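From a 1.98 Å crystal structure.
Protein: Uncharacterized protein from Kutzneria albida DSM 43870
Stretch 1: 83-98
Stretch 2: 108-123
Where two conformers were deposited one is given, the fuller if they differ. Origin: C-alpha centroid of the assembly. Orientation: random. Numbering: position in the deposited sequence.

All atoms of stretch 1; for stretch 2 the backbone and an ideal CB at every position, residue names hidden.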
# COMPACT_ATOMS: atom_id res chain seq x y z
N ILE A 83 -16.16 -9.20 -4.92
CA ILE A 83 -16.83 -8.60 -6.07
C ILE A 83 -16.07 -8.80 -7.39
O ILE A 83 -16.68 -9.20 -8.38
CB ILE A 83 -17.09 -7.11 -5.85
CG1 ILE A 83 -18.15 -6.94 -4.75
CG2 ILE A 83 -17.54 -6.47 -7.17
CD1 ILE A 83 -18.37 -5.50 -4.33
N VAL A 84 -14.76 -8.54 -7.44
CA VAL A 84 -14.06 -8.71 -8.72
C VAL A 84 -13.91 -10.19 -9.09
O VAL A 84 -13.61 -10.52 -10.23
CB VAL A 84 -12.67 -8.01 -8.73
CG1 VAL A 84 -12.83 -6.52 -8.46
CG2 VAL A 84 -11.69 -8.70 -7.76
N ASP A 85 -14.16 -11.10 -8.15
CA ASP A 85 -14.15 -12.52 -8.49
C ASP A 85 -15.36 -12.94 -9.34
O ASP A 85 -15.38 -14.05 -9.88
CB ASP A 85 -14.09 -13.38 -7.23
CG ASP A 85 -12.68 -13.82 -6.89
OD1 ASP A 85 -11.87 -13.95 -7.84
OD2 ASP A 85 -12.38 -14.01 -5.69
N THR A 86 -16.35 -12.07 -9.45
CA THR A 86 -17.48 -12.33 -10.35
C THR A 86 -17.27 -11.75 -11.75
O THR A 86 -18.17 -11.76 -12.57
CB THR A 86 -18.79 -11.77 -9.78
OG1 THR A 86 -18.73 -10.34 -9.77
CG2 THR A 86 -19.01 -12.26 -8.35
N HIS A 87 -16.06 -11.24 -12.01
CA HIS A 87 -15.72 -10.62 -13.29
C HIS A 87 -16.72 -9.54 -13.70
O HIS A 87 -17.33 -9.61 -14.77
CB HIS A 87 -15.63 -11.70 -14.38
CG HIS A 87 -15.04 -11.22 -15.68
ND1 HIS A 87 -15.02 -12.00 -16.82
CD2 HIS A 87 -14.46 -10.05 -16.01
CE1 HIS A 87 -14.45 -11.32 -17.80
NE2 HIS A 87 -14.10 -10.14 -17.34
N PRO A 88 -16.91 -8.51 -12.86
CA PRO A 88 -17.84 -7.45 -13.28
C PRO A 88 -17.26 -6.47 -14.31
O PRO A 88 -16.04 -6.29 -14.38
CB PRO A 88 -18.14 -6.72 -11.97
CG PRO A 88 -16.90 -6.89 -11.18
CD PRO A 88 -16.42 -8.28 -11.49
N SER A 89 -18.13 -5.87 -15.11
CA SER A 89 -17.78 -4.69 -15.89
C SER A 89 -17.73 -3.52 -14.93
O SER A 89 -18.26 -3.63 -13.82
CB SER A 89 -18.82 -4.43 -17.00
OG SER A 89 -20.03 -3.94 -16.44
N PRO A 90 -17.10 -2.39 -15.32
CA PRO A 90 -17.11 -1.24 -14.41
C PRO A 90 -18.49 -0.88 -13.87
O PRO A 90 -18.61 -0.60 -12.68
CB PRO A 90 -16.55 -0.12 -15.28
CG PRO A 90 -15.59 -0.83 -16.20
CD PRO A 90 -16.21 -2.18 -16.48
N ALA A 91 -19.53 -0.90 -14.71
CA ALA A 91 -20.87 -0.55 -14.24
C ALA A 91 -21.41 -1.58 -13.22
O ALA A 91 -22.11 -1.22 -12.26
CB ALA A 91 -21.84 -0.41 -15.43
N GLN A 92 -21.08 -2.85 -13.43
CA GLN A 92 -21.54 -3.90 -12.52
C GLN A 92 -20.82 -3.81 -11.19
O GLN A 92 -21.37 -4.15 -10.15
CB GLN A 92 -21.32 -5.28 -13.14
CG GLN A 92 -22.37 -5.66 -14.18
CD GLN A 92 -22.01 -6.94 -14.90
OE1 GLN A 92 -20.83 -7.22 -15.15
NE2 GLN A 92 -23.02 -7.73 -15.25
N TYR A 93 -19.57 -3.35 -11.24
CA TYR A 93 -18.78 -3.16 -10.03
C TYR A 93 -19.40 -2.04 -9.18
O TYR A 93 -19.53 -2.16 -7.96
CB TYR A 93 -17.33 -2.85 -10.43
CG TYR A 93 -16.44 -2.30 -9.34
CD1 TYR A 93 -16.36 -0.93 -9.11
CD2 TYR A 93 -15.66 -3.14 -8.55
CE1 TYR A 93 -15.54 -0.42 -8.13
CE2 TYR A 93 -14.84 -2.64 -7.57
CZ TYR A 93 -14.78 -1.27 -7.35
OH TYR A 93 -13.97 -0.76 -6.38
N GLU A 94 -19.82 -0.96 -9.83
CA GLU A 94 -20.39 0.17 -9.11
C GLU A 94 -21.68 -0.27 -8.42
O GLU A 94 -21.91 0.06 -7.26
CB GLU A 94 -20.66 1.35 -10.06
CG GLU A 94 -21.18 2.58 -9.36
CD GLU A 94 -21.22 3.81 -10.27
OE1 GLU A 94 -20.61 3.78 -11.37
OE2 GLU A 94 -21.87 4.80 -9.88
N ALA A 95 -22.49 -1.04 -9.12
CA ALA A 95 -23.73 -1.54 -8.53
C ALA A 95 -23.45 -2.49 -7.36
O ALA A 95 -24.13 -2.43 -6.34
CB ALA A 95 -24.58 -2.23 -9.59
N ALA A 96 -22.45 -3.35 -7.49
CA ALA A 96 -22.13 -4.33 -6.45
C ALA A 96 -21.61 -3.64 -5.20
O ALA A 96 -21.96 -3.99 -4.07
CB ALA A 96 -21.11 -5.33 -6.97
N VAL A 97 -20.77 -2.64 -5.42
CA VAL A 97 -20.21 -1.86 -4.34
C VAL A 97 -21.33 -1.20 -3.53
O VAL A 97 -21.28 -1.19 -2.30
CB VAL A 97 -19.20 -0.84 -4.89
CG1 VAL A 97 -19.03 0.33 -3.94
CG2 VAL A 97 -17.87 -1.54 -5.16
N ALA A 98 -22.35 -0.70 -4.23
CA ALA A 98 -23.49 -0.03 -3.58
C ALA A 98 -24.32 -0.95 -2.68
O ALA A 98 -24.98 -0.48 -1.75
CB ALA A 98 -24.40 0.60 -4.64
N UNK A 108 -14.71 6.77 -2.23
CA UNK A 108 -13.68 6.50 -3.27
C UNK A 108 -13.59 5.07 -3.76
O UNK A 108 -12.63 4.72 -4.43
CB UNK A 108 -12.30 6.89 -2.73
N UNK A 109 -14.57 4.23 -3.44
CA UNK A 109 -14.52 2.83 -3.84
C UNK A 109 -14.68 2.69 -5.35
O UNK A 109 -14.00 1.88 -5.98
CB UNK A 109 -15.60 2.03 -3.12
N UNK A 110 -15.56 3.49 -5.93
CA UNK A 110 -15.78 3.41 -7.37
C UNK A 110 -14.53 3.89 -8.11
O UNK A 110 -14.07 3.25 -9.05
CB UNK A 110 -17.00 4.24 -7.78
N UNK A 111 -13.96 4.99 -7.66
CA UNK A 111 -12.74 5.53 -8.24
C UNK A 111 -11.56 4.54 -8.17
O UNK A 111 -10.65 4.58 -9.00
CB UNK A 111 -12.37 6.83 -7.53
N UNK A 112 -11.58 3.65 -7.17
CA UNK A 112 -10.46 2.74 -6.93
C UNK A 112 -10.29 1.72 -8.05
O UNK A 112 -9.18 1.25 -8.28
CB UNK A 112 -10.65 2.01 -5.60
N UNK A 113 -11.37 1.39 -8.74
CA UNK A 113 -11.28 0.47 -9.87
C UNK A 113 -10.60 1.08 -11.09
O UNK A 113 -11.01 2.14 -11.57
CB UNK A 113 -12.68 -0.01 -10.26
N UNK A 114 -9.56 0.41 -11.62
CA UNK A 114 -9.05 0.85 -12.92
C UNK A 114 -9.89 0.29 -14.08
O UNK A 114 -9.75 -0.87 -14.41
CB UNK A 114 -7.59 0.42 -13.08
N UNK A 115 -10.74 1.13 -14.67
CA UNK A 115 -11.66 0.71 -15.74
C UNK A 115 -11.02 -0.01 -16.93
O UNK A 115 -11.65 -0.88 -17.53
CB UNK A 115 -12.40 1.94 -16.27
N UNK A 116 -9.79 0.33 -17.28
CA UNK A 116 -9.16 -0.24 -18.47
C UNK A 116 -8.56 -1.64 -18.25
O UNK A 116 -8.16 -2.30 -19.21
CB UNK A 116 -8.06 0.71 -18.96
N UNK A 117 -8.48 -2.09 -17.00
CA UNK A 117 -8.05 -3.46 -16.73
C UNK A 117 -9.27 -4.34 -16.48
O UNK A 117 -10.10 -4.04 -15.63
CB UNK A 117 -7.10 -3.51 -15.53
N UNK A 118 -9.40 -5.43 -17.23
CA UNK A 118 -10.52 -6.34 -17.01
C UNK A 118 -10.53 -6.92 -15.58
O UNK A 118 -9.50 -7.33 -15.05
CB UNK A 118 -10.47 -7.48 -18.03
N UNK A 119 -11.70 -6.95 -14.96
CA UNK A 119 -11.77 -7.22 -13.53
C UNK A 119 -11.29 -8.63 -13.16
O UNK A 119 -10.92 -8.87 -12.02
CB UNK A 119 -13.21 -7.02 -13.04
N UNK A 120 -11.27 -9.54 -14.13
CA UNK A 120 -10.74 -10.88 -13.89
C UNK A 120 -9.23 -10.88 -13.66
O UNK A 120 -8.67 -11.83 -13.11
CB UNK A 120 -11.08 -11.79 -15.07
N UNK A 121 -8.56 -9.80 -14.07
CA UNK A 121 -7.12 -9.66 -13.89
C UNK A 121 -6.75 -8.85 -12.63
O UNK A 121 -5.60 -8.48 -12.45
CB UNK A 121 -6.52 -8.99 -15.13
N UNK A 122 -7.72 -8.56 -11.77
CA UNK A 122 -7.43 -7.69 -10.63
C UNK A 122 -7.50 -8.42 -9.31
O UNK A 122 -8.22 -9.40 -9.16
CB UNK A 122 -8.40 -6.51 -10.61
N UNK A 123 -6.72 -7.93 -8.35
CA UNK A 123 -6.85 -8.38 -6.97
C UNK A 123 -6.65 -7.19 -6.05
O UNK A 123 -5.81 -6.32 -6.31
CB UNK A 123 -5.85 -9.49 -6.65

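Position 108 has phi/psi of 76/13, the left-handed region that glycine and asparagine tolerate best, and nothing of stretch 1 lies near its CB. It is Asn-108.

At 109 the CB points toward stretch 1, 3.9 Å from Val-97 CG1, so a compact aliphatic residue would suit. Val-109 fits: its CG1 packs 3.6 Å from Val-97 CG1. Its carbonyl does as much, since Tyr-93 OH donates a hydrogen bond to Val-109 O at 2.7 Å.

At 110 the CB points sideways, 4.8 Å from Glu-94 CG. A lysine or arginine might reach the carboxylate; an aliphatic residue could use the methylenes instead. Val-110 does the latter, its CG2 lying 3.8 Å from Glu-94 CG.

Position 111 points away and is free to be polar: Lys-111. At 112 the CB is 4.4 Å from Tyr-93 OH, and a small residue sits comfortably beside the hydroxyl; it is Ala-112.

Position 113 points toward stretch 1, its CB 3.6 Å from Tyr-93 CE1, so a hydrophobic residue is expected, with leucine, isoleucine or methionine all plausible. Leu-113 places CB over one face of the Tyr-93 ring, 3.9 Å from CB to the ring centroid, while its CD2 reaches Pro-90 CB at 4.2 Å.

Position 114 is out of reach and its phi allows proline; Pro-114 opens a type I turn ending at 117. At 115 the CB lies sideways, 4.2 Å from Pro-90 CG, and many small or polar residues would do; Ser-115 rests against that ring. Stretch 1 sets no preference at 116, pointing away, or 117, out of reach, so polar, aliphatic or aromatic residues could stand there: Trp-116 and Ile-117.

The CB of 118 is 4.6 Å from His-87 NE2, inviting an acceptor on a short side chain, aspartate or asparagine. Asp-118, with chi1 t, accepts a hydrogen bond from His-87 NE2 to its OD1 at 2.6 Å.

Position 119 is the tightest: its CB is 3.2 Å from Pro-88 O, so a small residue is favoured, and a donor could satisfy that carbonyl. Ser-119, with chi1 p, donates from OG to Pro-88 O at 2.5 Å. A water links the same carbonyl to the Ser-119 backbone N.

At 120 the CB is 3.9 Å from His-87 CD2, and even a methyl suffices to cover the imidazole. Ala-120 CB lies 4.0 Å from the His-87 ring centroid, over its face.

Position 121 is out of reach, so polar or charged residues would serve: Lys-121. At 122 the CB points sideways, 4.9 Å from Val-84 CG2; an apolar residue would be compatible without being demanded. It is Leu-122, whose backbone makes the closest contact, Leu-122 O lying 3.8 Å from Val-84 CG2. Position 123 points away, leaving room for a long polar chain, and holds Lys-123.

Stretch 2 108-123: NVVKALPSWIDSAKLK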
# COMPACT_ATOMS: atom_id res chain seq x y z
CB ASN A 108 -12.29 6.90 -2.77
CG ASN A 108 -12.28 8.26 -2.13
OD1 ASN A 108 -12.86 9.20 -2.65
ND2 ASN A 108 -11.63 8.37 -0.96
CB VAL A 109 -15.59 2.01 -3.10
CG1 VAL A 109 -15.50 0.55 -3.51
CG2 VAL A 109 -15.43 2.17 -1.59
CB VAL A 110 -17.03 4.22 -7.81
CG1 VAL A 110 -17.19 4.17 -9.32
CG2 VAL A 110 -18.28 3.68 -7.12
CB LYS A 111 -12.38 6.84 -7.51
CG LYS A 111 -11.32 7.68 -8.20
CD LYS A 111 -10.48 8.48 -7.19
CE LYS A 111 -11.25 9.66 -6.60
NZ LYS A 111 -10.37 10.57 -5.80
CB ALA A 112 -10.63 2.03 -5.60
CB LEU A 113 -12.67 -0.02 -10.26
CG LEU A 113 -12.75 -1.08 -11.36
CD1 LEU A 113 -12.48 -2.47 -10.81
CD2 LEU A 113 -14.12 -1.00 -12.03
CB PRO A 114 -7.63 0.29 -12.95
CG PRO A 114 -7.68 -0.91 -12.05
CD PRO A 114 -8.69 -0.59 -10.98
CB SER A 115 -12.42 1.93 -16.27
OG SER A 115 -13.04 2.61 -15.20
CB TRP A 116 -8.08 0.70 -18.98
CG TRP A 116 -6.94 0.80 -18.05
CD1 TRP A 116 -6.83 1.60 -16.96
CD2 TRP A 116 -5.73 0.04 -18.11
NE1 TRP A 116 -5.63 1.40 -16.33
CE2 TRP A 116 -4.93 0.44 -17.02
CE3 TRP A 116 -5.24 -0.95 -18.98
CZ2 TRP A 116 -3.67 -0.10 -16.78
CZ3 TRP A 116 -3.99 -1.48 -18.74
CH2 TRP A 116 -3.22 -1.06 -17.65
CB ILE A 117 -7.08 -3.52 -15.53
CG1 ILE A 117 -5.85 -2.65 -15.80
CG2 ILE A 117 -6.65 -4.96 -15.25
CD1 ILE A 117 -4.97 -2.44 -14.57
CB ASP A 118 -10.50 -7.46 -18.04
CG ASP A 118 -11.63 -8.44 -17.85
OD1 ASP A 118 -12.80 -8.05 -18.06
OD2 ASP A 118 -11.36 -9.60 -17.48
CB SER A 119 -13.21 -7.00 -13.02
OG SER A 119 -14.11 -7.81 -13.74
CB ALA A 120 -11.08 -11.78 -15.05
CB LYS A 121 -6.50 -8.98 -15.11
CG LYS A 121 -6.68 -9.70 -16.44
CD LYS A 121 -6.10 -8.85 -17.57
CE LYS A 121 -6.13 -9.57 -18.93
NZ LYS A 121 -5.62 -8.66 -20.01
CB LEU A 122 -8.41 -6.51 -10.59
CG LEU A 122 -8.28 -5.53 -11.76
CD1 LEU A 122 -9.41 -4.53 -11.70
CD2 LEU A 122 -6.91 -4.81 -11.76
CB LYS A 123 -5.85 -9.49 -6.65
CG LYS A 123 -4.42 -9.08 -6.93
CD LYS A 123 -3.43 -9.90 -6.14
CE LYS A 123 -2.01 -9.70 -6.69
NZ LYS A 123 -0.99 -10.38 -5.82
O HOH W 1 -14.04 -5.26 -16.13
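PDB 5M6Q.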